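PDB 3K96: glycerol-3-phosphate dehydrogenase [NAD(P)+] from Coxiella burnetii, which probably catalyses the NAD(P)H-dependent reduction of dihydroxyacetone phosphate to sn-glycerol 3-phosphate, the precursor for phospholipid synthesis. Local coordinates for residues 107-112 with 304-309; 215-220 with 279-284. All coordinates share one frame; numbering follows the deposited sequence.

Contact 1 of 2, residues 107-112 with 304-309; sequences VPSFAF and AIEGLY
F110 meets Y309 through two torsions. CG of Y309 stands anti to its backbone N (chi1 -172°), which lays the phenol ring against the start of helix 109-119. CG of F110 lies between its own backbone N and carbonyl carbon (chi1 52°), which turns its ring toward 304-306; the backbone places CB over the phenol. F110 CB sits 3.4 Å from the centroid of the Y309 ring, almost on the ring normal, a CH-pi contact. The edge of the F110 ring faces the same phenol in a T-shaped pair, planes 81° apart. Beyond it, F110 CZ touches A304 CB at 3.8 Å and F110 CE2 touches E306 CG at 3.8 Å. P108 CB rests on one face of the F110 ring, toward its rim.

E306 brings the polar half. Its OE2 takes the backbone N-H of S109 at 2.7 Å in a nearly straight bond. The donor comes in on the anti side of the carboxylate and out of its plane. S109 OG is also near OE2, at 3.2 Å, a possible second bond, since the hydroxyl proton has another acceptor within reach.

E306 is predicted to bind NADPH. Its carboxylate is gripped by a backbone amide at the start of a helix, which would probably stabilise negative charge. The contact thus combines a carboxylate-to-amide hydrogen bond with an edge-to-face aromatic pair, joining the coenzyme-binding and C-terminal regions.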
ATOM      1  N   VAL A 107      -9.715  -0.957 -23.821  1.00 31.11           N
ATOM      2  CA  VAL A 107     -10.403   0.315 -23.934  1.00 29.36           C
ATOM      3  C   VAL A 107     -10.944   0.716 -22.541  1.00 29.39           C
ATOM      4  O   VAL A 107     -10.959  -0.091 -21.614  1.00 29.28           O
ATOM      5  CB  VAL A 107     -11.531   0.215 -24.961  1.00 29.45           C
ATOM      6  CG1 VAL A 107     -10.958  -0.161 -26.333  1.00 28.59           C
ATOM      7  CG2 VAL A 107     -12.575  -0.802 -24.537  1.00 27.15           C
ATOM      8  N   PRO A 108     -11.360   1.964 -22.376  1.00 29.08           N
ATOM      9  CA  PRO A 108     -11.912   2.286 -21.071  1.00 29.94           C
ATOM     10  C   PRO A 108     -13.172   1.462 -20.757  1.00 29.56           C
ATOM     11  O   PRO A 108     -13.866   1.001 -21.670  1.00 29.05           O
ATOM     12  CB  PRO A 108     -12.263   3.774 -21.193  1.00 29.65           C
ATOM     13  CG  PRO A 108     -11.345   4.291 -22.222  1.00 29.45           C
ATOM     14  CD  PRO A 108     -11.246   3.151 -23.232  1.00 30.44           C
ATOM     15  N   SER A 109     -13.480   1.300 -19.475  1.00 28.37           N
ATOM     16  CA  SER A 109     -14.641   0.524 -19.074  1.00 28.27           C
ATOM     17  C   SER A 109     -15.954   1.059 -19.660  1.00 29.16           C
ATOM     18  O   SER A 109     -16.858   0.278 -19.991  1.00 29.47           O
ATOM     19  CB  SER A 109     -14.711   0.423 -17.545  1.00 28.82           C
ATOM     20  OG  SER A 109     -14.700   1.694 -16.944  1.00 29.47           O
ATOM     21  N   PHE A 110     -16.044   2.374 -19.836  1.00 28.81           N
ATOM     22  CA  PHE A 110     -17.243   2.967 -20.393  1.00 28.91           C
ATOM     23  C   PHE A 110     -17.379   2.722 -21.889  1.00 29.50           C
ATOM     24  O   PHE A 110     -18.402   3.048 -22.446  1.00 30.25           O
ATOM     25  CB  PHE A 110     -17.353   4.483 -20.073  1.00 30.55           C
ATOM     26  CG  PHE A 110     -16.120   5.297 -20.434  1.00 31.20           C
ATOM     27  CD1 PHE A 110     -15.879   5.694 -21.753  1.00 34.52           C
ATOM     28  CD2 PHE A 110     -15.226   5.704 -19.444  1.00 32.56           C
ATOM     29  CE1 PHE A 110     -14.754   6.473 -22.076  1.00 31.73           C
ATOM     30  CE2 PHE A 110     -14.117   6.475 -19.754  1.00 30.44           C
ATOM     31  CZ  PHE A 110     -13.865   6.848 -21.083  1.00 32.34           C
ATOM     32  N   ALA A 111     -16.351   2.179 -22.540  1.00 29.47           N
ATOM     33  CA  ALA A 111     -16.451   1.849 -23.971  1.00 28.31           C
ATOM     34  C   ALA A 111     -16.446   0.333 -24.235  1.00 28.48           C
ATOM     35  O   ALA A 111     -16.598  -0.113 -25.376  1.00 28.67           O
ATOM     36  CB  ALA A 111     -15.315   2.505 -24.737  1.00 28.68           C
ATOM     37  N   PHE A 112     -16.303  -0.464 -23.187  1.00 28.58           N
ATOM     38  CA  PHE A 112     -16.205  -1.917 -23.338  1.00 28.15           C
ATOM     39  C   PHE A 112     -17.438  -2.491 -24.016  1.00 29.41           C
ATOM     40  O   PHE A 112     -17.324  -3.242 -25.011  1.00 28.95           O
ATOM     41  CB  PHE A 112     -15.977  -2.559 -21.961  1.00 28.66           C
ATOM     42  CG  PHE A 112     -15.468  -3.970 -22.020  1.00 29.19           C
ATOM     43  CD1 PHE A 112     -14.110  -4.218 -22.126  1.00 27.14           C
ATOM     44  CD2 PHE A 112     -16.345  -5.047 -21.945  1.00 27.10           C
ATOM     45  CE1 PHE A 112     -13.615  -5.505 -22.161  1.00 28.22           C
ATOM     46  CE2 PHE A 112     -15.862  -6.338 -21.987  1.00 29.65           C
ATOM     47  CZ  PHE A 112     -14.486  -6.572 -22.091  1.00 26.40           C
ATOM     48  N   ALA A 304     -10.748  11.944 -20.937  1.00 40.60           N
ATOM     49  CA  ALA A 304     -11.708  11.264 -20.079  1.00 39.54           C
ATOM     50  C   ALA A 304     -11.027  10.401 -19.035  1.00 38.04           C
ATOM     51  O   ALA A 304     -10.006   9.766 -19.319  1.00 38.07           O
ATOM     52  CB  ALA A 304     -12.608  10.383 -20.938  1.00 39.35           C
ATOM     53  N   ILE A 305     -11.574  10.394 -17.825  1.00 36.54           N
ATOM     54  CA  ILE A 305     -11.055   9.518 -16.784  1.00 37.30           C
ATOM     55  C   ILE A 305     -12.128   8.479 -16.488  1.00 36.55           C
ATOM     56  O   ILE A 305     -13.280   8.648 -16.850  1.00 37.57           O
ATOM     57  CB  ILE A 305     -10.586  10.242 -15.493  1.00 36.67           C
ATOM     58  CG1 ILE A 305     -11.740  10.931 -14.772  1.00 35.50           C
ATOM     59  CG2 ILE A 305      -9.459  11.222 -15.796  1.00 37.57           C
ATOM     60  CD1 ILE A 305     -11.302  11.488 -13.402  1.00 32.91           C
ATOM     61  N   GLU A 306     -11.749   7.395 -15.842  1.00 36.54           N
ATOM     62  CA  GLU A 306     -12.706   6.327 -15.598  1.00 35.92           C
ATOM     63  C   GLU A 306     -13.277   6.277 -14.218  1.00 33.76           C
ATOM     64  O   GLU A 306     -14.307   5.664 -14.020  1.00 31.43           O
ATOM     65  CB  GLU A 306     -12.053   4.984 -15.854  1.00 37.65           C
ATOM     66  CG  GLU A 306     -12.062   4.527 -17.257  1.00 41.54           C
ATOM     67  CD  GLU A 306     -11.170   3.326 -17.402  1.00 44.31           C
ATOM     68  OE1 GLU A 306      -9.954   3.520 -17.204  1.00 48.99           O
ATOM     69  OE2 GLU A 306     -11.667   2.213 -17.699  1.00 40.09           O
ATOM     70  N   GLY A 307     -12.628   6.929 -13.262  1.00 32.26           N
ATOM     71  CA  GLY A 307     -13.056   6.847 -11.870  1.00 30.92           C
ATOM     72  C   GLY A 307     -14.484   7.222 -11.567  1.00 30.36           C
ATOM     73  O   GLY A 307     -15.117   6.591 -10.715  1.00 30.37           O
ATOM     74  N   LEU A 308     -14.995   8.264 -12.210  1.00 31.15           N
ATOM     75  CA  LEU A 308     -16.390   8.680 -11.954  1.00 32.81           C
ATOM     76  C   LEU A 308     -17.346   7.583 -12.461  1.00 32.06           C
ATOM     77  O   LEU A 308     -18.262   7.178 -11.765  1.00 32.79           O
ATOM     78  CB  LEU A 308     -16.740  10.029 -12.594  1.00 32.87           C
ATOM     79  CG  LEU A 308     -16.028  11.274 -12.072  1.00 35.13           C
ATOM     80  CD1 LEU A 308     -14.583  11.257 -12.512  1.00 37.05           C
ATOM     81  CD2 LEU A 308     -16.706  12.511 -12.612  1.00 32.68           C
ATOM     82  N   TYR A 309     -17.105   7.114 -13.678  1.00 32.39           N
ATOM     83  CA  TYR A 309     -17.889   6.024 -14.246  1.00 32.05           C
ATOM     84  C   TYR A 309     -17.771   4.792 -13.358  1.00 30.81           C
ATOM     85  O   TYR A 309     -18.785   4.178 -13.035  1.00 33.00           O
ATOM     86  CB  TYR A 309     -17.399   5.721 -15.659  1.00 32.58           C
ATOM     87  CG  TYR A 309     -18.236   4.742 -16.421  1.00 33.49           C
ATOM     88  CD1 TYR A 309     -19.433   5.137 -17.021  1.00 36.51           C
ATOM     89  CD2 TYR A 309     -17.799   3.442 -16.619  1.00 36.76           C
ATOM     90  CE1 TYR A 309     -20.200   4.227 -17.763  1.00 39.00           C
ATOM     91  CE2 TYR A 309     -18.547   2.532 -17.355  1.00 38.06           C
ATOM     92  CZ  TYR A 309     -19.743   2.922 -17.920  1.00 39.04           C
ATOM     93  OH  TYR A 309     -20.469   2.004 -18.653  1.00 41.23           O
TER

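Contact 2 of 2, residues 215-220 with 279-284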
ATOM      1  N   VAL A 215     -12.664  -1.361  -8.460  1.00 29.07           N
ATOM      2  CA  VAL A 215     -12.780  -0.492  -7.289  1.00 29.89           C
ATOM      3  C   VAL A 215     -11.556   0.408  -7.036  1.00 30.72           C
ATOM      4  O   VAL A 215     -11.687   1.460  -6.445  1.00 30.72           O
ATOM      5  CB  VAL A 215     -13.024  -1.335  -6.048  1.00 29.54           C
ATOM      6  CG1 VAL A 215     -13.096  -0.460  -4.792  1.00 30.58           C
ATOM      7  CG2 VAL A 215     -14.322  -2.120  -6.207  1.00 31.45           C
ATOM      8  N   LYS A 216     -10.375   0.027  -7.522  1.00 30.90           N
ATOM      9  CA  LYS A 216      -9.170   0.778  -7.185  1.00 30.05           C
ATOM     10  C   LYS A 216      -9.175   2.261  -7.564  1.00 30.35           C
ATOM     11  O   LYS A 216      -8.633   3.069  -6.821  1.00 28.45           O
ATOM     12  CB  LYS A 216      -7.928   0.146  -7.776  1.00 31.39           C
ATOM     13  CG  LYS A 216      -7.931   0.141  -9.278  1.00 31.66           C
ATOM     14  CD  LYS A 216      -6.614   0.550  -9.767  1.00 35.01           C
ATOM     15  CE  LYS A 216      -6.620   0.748 -11.258  1.00 35.78           C
ATOM     16  NZ  LYS A 216      -5.495   1.684 -11.577  1.00 37.12           N
ATOM     17  N   ASN A 217      -9.768   2.621  -8.704  1.00 29.80           N
ATOM     18  CA  ASN A 217      -9.795   4.020  -9.127  1.00 30.71           C
ATOM     19  C   ASN A 217     -10.739   4.879  -8.309  1.00 30.22           C
ATOM     20  O   ASN A 217     -10.561   6.078  -8.225  1.00 29.91           O
ATOM     21  CB  ASN A 217     -10.153   4.151 -10.589  1.00 31.86           C
ATOM     22  CG  ASN A 217      -9.033   3.715 -11.500  1.00 34.97           C
ATOM     23  OD1 ASN A 217      -7.845   3.777 -11.147  1.00 39.12           O
ATOM     24  ND2 ASN A 217      -9.398   3.308 -12.697  1.00 38.74           N
ATOM     25  N   ILE A 218     -11.759   4.253  -7.746  1.00 29.41           N
ATOM     26  CA  ILE A 218     -12.683   4.914  -6.857  1.00 29.20           C
ATOM     27  C   ILE A 218     -11.884   5.286  -5.592  1.00 30.43           C
ATOM     28  O   ILE A 218     -11.983   6.403  -5.063  1.00 30.39           O
ATOM     29  CB  ILE A 218     -13.822   3.957  -6.429  1.00 29.14           C
ATOM     30  CG1 ILE A 218     -14.626   3.448  -7.658  1.00 28.54           C
ATOM     31  CG2 ILE A 218     -14.723   4.654  -5.410  1.00 25.49           C
ATOM     32  CD1 ILE A 218     -15.630   2.318  -7.318  1.00 25.03           C
ATOM     33  N   LEU A 219     -11.078   4.346  -5.118  1.00 29.85           N
ATOM     34  CA  LEU A 219     -10.252   4.588  -3.922  1.00 30.17           C
ATOM     35  C   LEU A 219      -9.168   5.630  -4.219  1.00 30.37           C
ATOM     36  O   LEU A 219      -8.804   6.416  -3.343  1.00 31.07           O
ATOM     37  CB  LEU A 219      -9.673   3.285  -3.381  1.00 28.93           C
ATOM     38  CG  LEU A 219     -10.770   2.252  -3.055  1.00 30.72           C
ATOM     39  CD1 LEU A 219     -10.189   0.928  -2.529  1.00 28.06           C
ATOM     40  CD2 LEU A 219     -11.778   2.815  -2.066  1.00 32.62           C
ATOM     41  N   ALA A 220      -8.684   5.656  -5.458  1.00 29.70           N
ATOM     42  CA  ALA A 220      -7.698   6.646  -5.877  1.00 30.32           C
ATOM     43  C   ALA A 220      -8.301   8.044  -5.796  1.00 29.17           C
ATOM     44  O   ALA A 220      -7.633   8.989  -5.410  1.00 29.67           O
ATOM     45  CB  ALA A 220      -7.214   6.344  -7.307  1.00 29.85           C
ATOM     46  N   SER A 279      -1.371   8.942 -11.753  1.00 40.75           N
ATOM     47  CA  SER A 279      -2.749   8.510 -11.709  1.00 38.69           C
ATOM     48  C   SER A 279      -3.678   9.691 -11.942  1.00 36.86           C
ATOM     49  O   SER A 279      -3.778  10.578 -11.082  1.00 35.34           O
ATOM     50  CB  SER A 279      -3.037   7.883 -10.333  1.00 39.00           C
ATOM     51  OG  SER A 279      -4.410   7.540 -10.171  1.00 40.86           O
ATOM     52  N   ARG A 280      -4.356   9.694 -13.083  0.60 35.17           N
ATOM     53  CA  ARG A 280      -5.297  10.750 -13.424  0.60 35.07           C
ATOM     54  C   ARG A 280      -6.512  10.784 -12.498  0.60 33.67           C
ATOM     55  O   ARG A 280      -7.121  11.834 -12.306  0.60 32.37           O
ATOM     56  CB  ARG A 280      -5.751  10.575 -14.868  0.60 35.66           C
ATOM     57  CG  ARG A 280      -4.585  10.713 -15.831  0.60 38.42           C
ATOM     58  CD  ARG A 280      -4.894  10.300 -17.234  0.60 40.88           C
ATOM     59  NE  ARG A 280      -3.721  10.530 -18.064  0.60 43.62           N
ATOM     60  CZ  ARG A 280      -3.451  11.676 -18.677  0.60 45.14           C
ATOM     61  NH1 ARG A 280      -4.279  12.708 -18.577  0.60 44.64           N
ATOM     62  NH2 ARG A 280      -2.356  11.782 -19.412  0.60 48.68           N
ATOM     63  N   ASN A 281      -6.877   9.626 -11.956  1.00 32.71           N
ATOM     64  CA  ASN A 281      -8.015   9.535 -11.050  1.00 31.49           C
ATOM     65  C   ASN A 281      -7.622  10.152  -9.719  1.00 31.16           C
ATOM     66  O   ASN A 281      -8.418  10.812  -9.080  1.00 30.30           O
ATOM     67  CB  ASN A 281      -8.487   8.108 -10.915  1.00 30.23           C
ATOM     68  CG  ASN A 281      -9.131   7.606 -12.168  1.00 31.26           C
ATOM     69  OD1 ASN A 281     -10.163   8.120 -12.585  1.00 31.01           O
ATOM     70  ND2 ASN A 281      -8.528   6.609 -12.787  1.00 27.64           N
ATOM     71  N   ARG A 282      -6.358   9.974  -9.346  1.00 31.39           N
ATOM     72  CA  ARG A 282      -5.843  10.583  -8.138  1.00 32.36           C
ATOM     73  C   ARG A 282      -5.712  12.124  -8.308  1.00 30.69           C
ATOM     74  O   ARG A 282      -6.000  12.888  -7.389  1.00 29.08           O
ATOM     75  CB  ARG A 282      -4.507   9.935  -7.767  1.00 33.41           C
ATOM     76  CG  ARG A 282      -3.815  10.624  -6.622  1.00 36.03           C
ATOM     77  CD  ARG A 282      -2.548   9.876  -6.167  1.00 39.35           C
ATOM     78  NE  ARG A 282      -1.681  10.837  -5.531  1.00 39.86           N
ATOM     79  CZ  ARG A 282      -1.892  11.326  -4.328  1.00 41.37           C
ATOM     80  NH1 ARG A 282      -2.943  10.908  -3.620  1.00 45.49           N
ATOM     81  NH2 ARG A 282      -1.057  12.238  -3.834  1.00 41.37           N
ATOM     82  N   ARG A 283      -5.307  12.576  -9.488  1.00 28.99           N
ATOM     83  CA  ARG A 283      -5.148  14.013  -9.707  1.00 29.65           C
ATOM     84  C   ARG A 283      -6.526  14.684  -9.722  1.00 30.00           C
ATOM     85  O   ARG A 283      -6.687  15.813  -9.237  1.00 29.08           O
ATOM     86  CB  ARG A 283      -4.342  14.306 -10.957  1.00 29.84           C
ATOM     87  CG  ARG A 283      -2.903  13.741 -10.882  1.00 32.51           C
ATOM     88  CD  ARG A 283      -1.916  14.464 -11.847  1.00 32.42           C
ATOM     89  NE  ARG A 283      -2.372  14.493 -13.231  1.00 33.43           N
ATOM     90  CZ  ARG A 283      -2.115  13.546 -14.127  1.00 42.65           C
ATOM     91  NH1 ARG A 283      -1.400  12.473 -13.789  1.00 47.41           N
ATOM     92  NH2 ARG A 283      -2.575  13.661 -15.362  1.00 42.32           N
ATOM     93  N   PHE A 284      -7.515  13.961 -10.251  1.00 27.28           N
ATOM     94  CA  PHE A 284      -8.874  14.429 -10.219  1.00 27.27           C
ATOM     95  C   PHE A 284      -9.277  14.601  -8.752  1.00 26.39           C
ATOM     96  O   PHE A 284      -9.808  15.625  -8.384  1.00 27.31           O
ATOM     97  CB  PHE A 284      -9.827  13.444 -10.919  1.00 25.82           C
ATOM     98  CG  PHE A 284     -11.300  13.755 -10.716  1.00 26.93           C
ATOM     99  CD1 PHE A 284     -11.914  14.792 -11.404  1.00 30.23           C
ATOM    100  CD2 PHE A 284     -12.075  12.986  -9.866  1.00 26.85           C
ATOM    101  CE1 PHE A 284     -13.277  15.057 -11.228  1.00 26.80           C
ATOM    102  CE2 PHE A 284     -13.427  13.253  -9.682  1.00 26.11           C
ATOM    103  CZ  PHE A 284     -14.024  14.279 -10.378  1.00 26.70           C
TER
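N281 and N217 face each other between two neighbouring helices. CB of N281 lies 4.0 Å from N217 O and 4.2 Å from A220 CB. With CG anti to the carbonyl carbon (chi1 -70°), the amide crosses that of N217 at a slant. N281 CG is 3.9 Å from N217 CB. At the tip, N281 ND2 lies 3.2 Å from N217 CG. The two amide planes are 34° apart, and no hydrogen bond joins them: the angle to N217 OD1 is poor. The other branch, OD1, accepts from the backbone N of G307.

Further along, R282 CA packs 3.6 Å from A220 O. The side chain of R282 leads away to a salt bridge with D227. S279 caps its helix at the N-terminus: its OG accepts from R282 N at 3.2 Å. K216, the predicted proton acceptor, has a hydrogen bond between its NZ and T273 OG1, and gives N217 OD1 a weak one. S279, R280 and N281 are predicted to bind sn-glycerol 3-phosphate.

The short helical segments run 33° from parallel, with axes 8.4 Å apart. T273 of helix 264-275 touches N217 and A220, while I218 packs on helix 307-320. F284 reaches helices 294-301 and 307-320. This is a buried, all-helical part of the C-terminal region.

How the contacts relate
The centres of contacts 1 and 2 are about 12 Å apart, and the two touch directly. The chain order is 107-112, 215-220, 279-284, 304-309, so both segments of contact 2 fall between those of contact 1. Contact 2 stays within the helical C-terminal region. Contact 1 reaches from there to the loop and helix that follow strand 102-105 of the sheet in the N-terminal region. The bridge between them is 304-309: I305 packs on N281 and F284, and L308 packs on F284. Residues predicted to bind substrate in contact 2 are thus joined to E306, predicted to bind NADPH, consistent with a shared active-site cleft between the regions.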